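Local coordinates for protein N-glycosylase/DNA lyase (Methanocaldococcus jannaschii, PDB 3FHF) that is an N-glycosylase/DNA lyase of the 8-oxoguanine DNA glycosylase family, an all-helical protein of the helix-hairpin-helix clan, at residues R143-I157 with K196-R208. Residues are numbered along the deposited sequence; the frame is centred on the assembly and turned at random.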
# COMPACT_ATOMS: atom_id res chain seq x y z
N ARG A 143 0.82 5.80 -0.20
CA ARG A 143 1.89 5.56 -1.17
C ARG A 143 1.29 5.68 -2.58
O ARG A 143 1.85 6.36 -3.46
CB ARG A 143 2.46 4.14 -0.98
CG ARG A 143 3.83 3.86 -1.67
CD ARG A 143 3.70 3.72 -3.19
NE ARG A 143 2.86 2.58 -3.56
CZ ARG A 143 3.26 1.32 -3.56
NH1 ARG A 143 4.51 1.02 -3.21
NH2 ARG A 143 2.42 0.35 -3.89
N ASN A 144 0.15 5.04 -2.79
CA ASN A 144 -0.49 5.05 -4.10
C ASN A 144 -0.99 6.41 -4.60
O ASN A 144 -1.25 6.57 -5.79
CB ASN A 144 -1.59 3.98 -4.14
CG ASN A 144 -1.02 2.57 -4.29
OD1 ASN A 144 0.17 2.36 -4.08
ND2 ASN A 144 -1.87 1.62 -4.64
N VAL A 145 -1.11 7.38 -3.70
CA VAL A 145 -1.53 8.71 -4.12
C VAL A 145 -0.38 9.71 -4.04
O VAL A 145 -0.60 10.91 -4.04
CB VAL A 145 -2.76 9.23 -3.31
CG1 VAL A 145 -3.94 8.29 -3.53
CG2 VAL A 145 -2.42 9.36 -1.83
N GLY A 146 0.85 9.20 -3.96
CA GLY A 146 1.99 10.09 -3.97
C GLY A 146 2.90 10.34 -2.78
O GLY A 146 3.83 11.14 -2.91
N TYR A 147 2.67 9.71 -1.63
CA TYR A 147 3.54 9.97 -0.49
C TYR A 147 4.69 8.97 -0.47
O TYR A 147 4.51 7.80 -0.79
CB TYR A 147 2.72 9.98 0.80
CG TYR A 147 1.74 11.14 0.82
CD1 TYR A 147 2.16 12.43 1.15
CD2 TYR A 147 0.41 10.96 0.42
CE1 TYR A 147 1.27 13.52 1.09
CE2 TYR A 147 -0.48 12.03 0.36
CZ TYR A 147 -0.04 13.31 0.69
OH TYR A 147 -0.92 14.36 0.60
N ASP A 148 5.88 9.44 -0.11
CA ASP A 148 7.06 8.59 -0.16
C ASP A 148 7.67 8.03 1.10
O ASP A 148 8.56 7.20 1.01
CB ASP A 148 8.18 9.31 -0.91
CG ASP A 148 7.79 9.70 -2.32
OD1 ASP A 148 7.36 8.82 -3.09
OD2 ASP A 148 7.94 10.90 -2.64
N ASP A 149 7.20 8.46 2.27
CA ASP A 149 7.82 8.01 3.50
C ASP A 149 7.01 7.09 4.42
O ASP A 149 7.15 7.16 5.64
CB ASP A 149 8.34 9.23 4.28
CG ASP A 149 9.37 8.87 5.35
OD1 ASP A 149 10.17 7.94 5.13
OD2 ASP A 149 9.38 9.54 6.41
N VAL A 150 6.17 6.24 3.84
CA VAL A 150 5.39 5.28 4.63
C VAL A 150 5.59 3.88 4.05
O VAL A 150 5.49 3.66 2.83
CB VAL A 150 3.88 5.60 4.66
CG1 VAL A 150 3.64 6.88 5.45
CG2 VAL A 150 3.34 5.73 3.25
N ALA A 151 5.87 2.94 4.93
CA ALA A 151 6.09 1.56 4.52
C ALA A 151 4.77 0.81 4.52
O ALA A 151 3.88 1.10 5.33
CB ALA A 151 7.07 0.87 5.49
N ILE A 152 4.65 -0.14 3.60
CA ILE A 152 3.46 -0.98 3.48
C ILE A 152 3.95 -2.31 4.01
O ILE A 152 4.59 -3.09 3.30
CB ILE A 152 3.04 -1.15 2.00
CG1 ILE A 152 2.80 0.22 1.37
CG2 ILE A 152 1.79 -2.00 1.92
CD1 ILE A 152 2.68 0.19 -0.15
N ILE A 153 3.65 -2.58 5.28
CA ILE A 153 4.12 -3.79 5.92
C ILE A 153 3.12 -4.93 5.82
O ILE A 153 2.21 -5.07 6.63
CB ILE A 153 4.46 -3.48 7.40
CG1 ILE A 153 5.42 -2.29 7.45
CG2 ILE A 153 5.11 -4.69 8.07
CD1 ILE A 153 5.83 -1.86 8.87
N ASP A 154 3.30 -5.75 4.78
CA ASP A 154 2.45 -6.90 4.50
C ASP A 154 3.01 -8.17 5.13
O ASP A 154 4.12 -8.16 5.66
CB ASP A 154 2.35 -7.12 2.99
CG ASP A 154 3.72 -7.24 2.34
OD1 ASP A 154 4.26 -6.20 1.90
OD2 ASP A 154 4.27 -8.36 2.30
N ARG A 155 2.26 -9.26 5.04
CA ARG A 155 2.67 -10.54 5.60
C ARG A 155 3.90 -11.15 4.93
O ARG A 155 4.58 -11.98 5.52
CB ARG A 155 1.50 -11.54 5.55
CG ARG A 155 1.07 -11.96 4.14
CD ARG A 155 -0.12 -12.92 4.21
NE ARG A 155 -0.48 -13.50 2.91
CZ ARG A 155 -0.94 -12.80 1.88
NH1 ARG A 155 -1.10 -11.48 1.97
NH2 ARG A 155 -1.24 -13.41 0.74
N HIS A 156 4.20 -10.74 3.70
CA HIS A 156 5.35 -11.29 3.01
C HIS A 156 6.65 -10.64 3.48
O HIS A 156 7.65 -11.32 3.71
CB HIS A 156 5.18 -11.16 1.50
CG HIS A 156 3.91 -11.78 0.99
ND1 HIS A 156 3.66 -13.13 1.08
CD2 HIS A 156 2.79 -11.22 0.49
CE1 HIS A 156 2.44 -13.38 0.67
NE2 HIS A 156 1.88 -12.24 0.30
N ILE A 157 6.64 -9.32 3.62
CA ILE A 157 7.85 -8.65 4.08
C ILE A 157 8.10 -9.06 5.54
O ILE A 157 9.24 -9.19 5.95
CB ILE A 157 7.74 -7.11 3.98
CG1 ILE A 157 9.08 -6.47 4.35
CG2 ILE A 157 6.66 -6.59 4.90
CD1 ILE A 157 10.24 -6.92 3.49
N LYS A 196 13.41 5.90 -1.36
CA LYS A 196 12.36 6.31 -0.43
C LYS A 196 11.57 5.03 -0.15
O LYS A 196 11.69 4.06 -0.89
CB LYS A 196 11.44 7.33 -1.10
CG LYS A 196 12.14 8.56 -1.63
CD LYS A 196 11.16 9.44 -2.40
CE LYS A 196 11.89 10.58 -3.11
NZ LYS A 196 12.70 11.38 -2.16
N LEU A 197 10.77 5.03 0.91
CA LEU A 197 9.99 3.84 1.23
C LEU A 197 9.01 3.48 0.12
O LEU A 197 8.76 2.31 -0.14
CB LEU A 197 9.23 4.03 2.55
CG LEU A 197 10.12 3.89 3.79
CD1 LEU A 197 9.33 4.26 5.03
CD2 LEU A 197 10.63 2.44 3.88
N SER A 198 8.46 4.48 -0.56
CA SER A 198 7.52 4.22 -1.66
C SER A 198 8.21 3.38 -2.74
O SER A 198 7.64 2.42 -3.25
CB SER A 198 7.04 5.55 -2.26
OG SER A 198 8.15 6.33 -2.67
N GLU A 199 9.44 3.77 -3.06
CA GLU A 199 10.24 3.10 -4.09
C GLU A 199 10.76 1.73 -3.64
O GLU A 199 10.71 0.75 -4.40
CB GLU A 199 11.43 3.98 -4.47
CG GLU A 199 11.05 5.32 -5.09
CD GLU A 199 12.21 6.31 -5.14
OE1 GLU A 199 12.17 7.20 -6.01
OE2 GLU A 199 13.16 6.21 -4.33
N LEU A 200 11.27 1.67 -2.42
CA LEU A 200 11.81 0.42 -1.88
C LEU A 200 10.77 -0.69 -1.96
O LEU A 200 11.10 -1.83 -2.29
CB LEU A 200 12.23 0.60 -0.41
CG LEU A 200 12.90 -0.61 0.25
CD1 LEU A 200 14.24 -0.85 -0.41
CD2 LEU A 200 13.07 -0.39 1.75
N ASP A 201 9.53 -0.35 -1.65
CA ASP A 201 8.44 -1.31 -1.67
C ASP A 201 8.33 -2.01 -3.02
O ASP A 201 8.13 -3.23 -3.07
CB ASP A 201 7.11 -0.63 -1.33
CG ASP A 201 5.93 -1.57 -1.44
OD1 ASP A 201 5.27 -1.59 -2.51
OD2 ASP A 201 5.68 -2.31 -0.46
N LEU A 202 8.44 -1.24 -4.10
CA LEU A 202 8.35 -1.81 -5.44
C LEU A 202 9.60 -2.64 -5.80
O LEU A 202 9.49 -3.65 -6.49
CB LEU A 202 8.10 -0.71 -6.48
CG LEU A 202 6.76 0.03 -6.29
CD1 LEU A 202 6.58 1.10 -7.38
CD2 LEU A 202 5.62 -0.97 -6.35
N TYR A 203 10.78 -2.21 -5.34
CA TYR A 203 11.99 -2.99 -5.62
C TYR A 203 11.89 -4.33 -4.92
O TYR A 203 12.25 -5.37 -5.48
CB TYR A 203 13.26 -2.26 -5.14
CG TYR A 203 13.78 -1.24 -6.13
CD1 TYR A 203 13.23 0.04 -6.20
CD2 TYR A 203 14.81 -1.57 -7.01
CE1 TYR A 203 13.70 0.97 -7.12
CE2 TYR A 203 15.29 -0.64 -7.94
CZ TYR A 203 14.72 0.63 -7.98
OH TYR A 203 15.19 1.54 -8.90
N ILE A 204 11.38 -4.32 -3.69
CA ILE A 204 11.23 -5.56 -2.94
C ILE A 204 10.22 -6.49 -3.61
O ILE A 204 10.47 -7.69 -3.74
CB ILE A 204 10.79 -5.27 -1.48
CG1 ILE A 204 11.95 -4.58 -0.74
CG2 ILE A 204 10.37 -6.56 -0.79
CD1 ILE A 204 11.67 -4.26 0.71
N TRP A 205 9.09 -5.95 -4.05
CA TRP A 205 8.10 -6.78 -4.73
C TRP A 205 8.68 -7.32 -6.03
O TRP A 205 8.44 -8.47 -6.40
CB TRP A 205 6.80 -6.01 -5.02
CG TRP A 205 5.78 -6.16 -3.93
CD1 TRP A 205 5.39 -5.22 -3.02
CD2 TRP A 205 5.03 -7.34 -3.62
NE1 TRP A 205 4.45 -5.74 -2.16
CE2 TRP A 205 4.21 -7.04 -2.51
CE3 TRP A 205 4.96 -8.63 -4.18
CZ2 TRP A 205 3.33 -7.98 -1.94
CZ3 TRP A 205 4.10 -9.56 -3.61
CH2 TRP A 205 3.30 -9.23 -2.51
N TYR A 206 9.45 -6.49 -6.74
CA TYR A 206 10.02 -6.95 -7.99
C TYR A 206 10.96 -8.12 -7.77
O TYR A 206 10.99 -9.06 -8.57
CB TYR A 206 10.75 -5.83 -8.71
CG TYR A 206 11.46 -6.32 -9.95
CD1 TYR A 206 12.80 -6.70 -9.91
CD2 TYR A 206 10.77 -6.46 -11.15
CE1 TYR A 206 13.43 -7.21 -11.04
CE2 TYR A 206 11.39 -6.97 -12.28
CZ TYR A 206 12.72 -7.34 -12.22
OH TYR A 206 13.34 -7.86 -13.33
N LEU A 207 11.73 -8.06 -6.69
CA LEU A 207 12.66 -9.14 -6.36
C LEU A 207 11.91 -10.42 -6.03
O LEU A 207 12.40 -11.52 -6.27
CB LEU A 207 13.52 -8.76 -5.15
CG LEU A 207 14.68 -7.80 -5.42
CD1 LEU A 207 15.27 -7.32 -4.09
CD2 LEU A 207 15.73 -8.51 -6.25
N ARG A 208 10.70 -10.27 -5.49
CA ARG A 208 9.88 -11.41 -5.11
C ARG A 208 9.04 -11.99 -6.25
O ARG A 208 8.81 -13.20 -6.30
CB ARG A 208 8.96 -10.98 -3.96
CG ARG A 208 8.30 -12.11 -3.20
CD ARG A 208 7.33 -11.54 -2.14
NE ARG A 208 8.03 -10.79 -1.10
CZ ARG A 208 7.64 -9.60 -0.64
NH1 ARG A 208 6.56 -9.01 -1.14
NH2 ARG A 208 8.32 -9.00 0.32
O HOH W 1 2.89 -2.68 -3.40
O HOH W 2 11.44 7.19 2.85
O HOH W 3 6.12 1.69 0.91
O HOH W 4 6.65 -1.23 1.94
O HOH W 5 3.69 -4.29 0.05
O HOH W 6 6.41 -6.70 0.64
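R143 reaches from the last turn of helix 135-144 to the first turns of helix 197-209. Its CB starts the chain toward that helix, and CG lies 3.7 Å from S198 CB. CD continues alongside S198 CB and CA. Bends at chi2 (-73°) and chi3 (-63°) then turn the guanidinium along the helix. NE and NH2 both grip N144 OD1 in the guanidinium plane, which fixes the rotation of the group. NH1 forms a salt bridge with D201 OD1 at 2.8 Å, meeting it from above the carboxylate plane. The same NH1 gives a weak bond to S198 O. Water 1 joins NH2 to D201 OD1, and I152 CD1 lies over one guanidinium face, offset toward its rim.

Helix 135-144 ends in a Schellman motif, with G146 at C-prime. The following chain runs beside helix 197-209 until D154 OD2 N-caps helix 155-163, accepting from I157 N and more weakly from H156 N. The protein belongs to the helix-hairpin-helix clan, and its fold is all-helical.

At the start of helix 197-209, S198 N donates to D148 O at 3.1 Å. S198 OG donates to D148 OD1 at 2.6 Å, on the anti side and tilted 25° out of the carboxylate plane. D148 OD2 has its salt bridge with K34, while K196 CD lies 3.3 Å from D148 CB. L197 CD1 rests near A151 CB and D149 O.

Farther along, water 5 links D154 OD1, D201 OD2 and W205 NE1. D201 thus serves R143 with one oxygen and this water with the other. R208 lays its guanidinium face under H156 CB, with CZ 3.6 Å away, and NH2 bridges to E160. R208 NH1 sits over the centre of the W205 ring and donates to water 6.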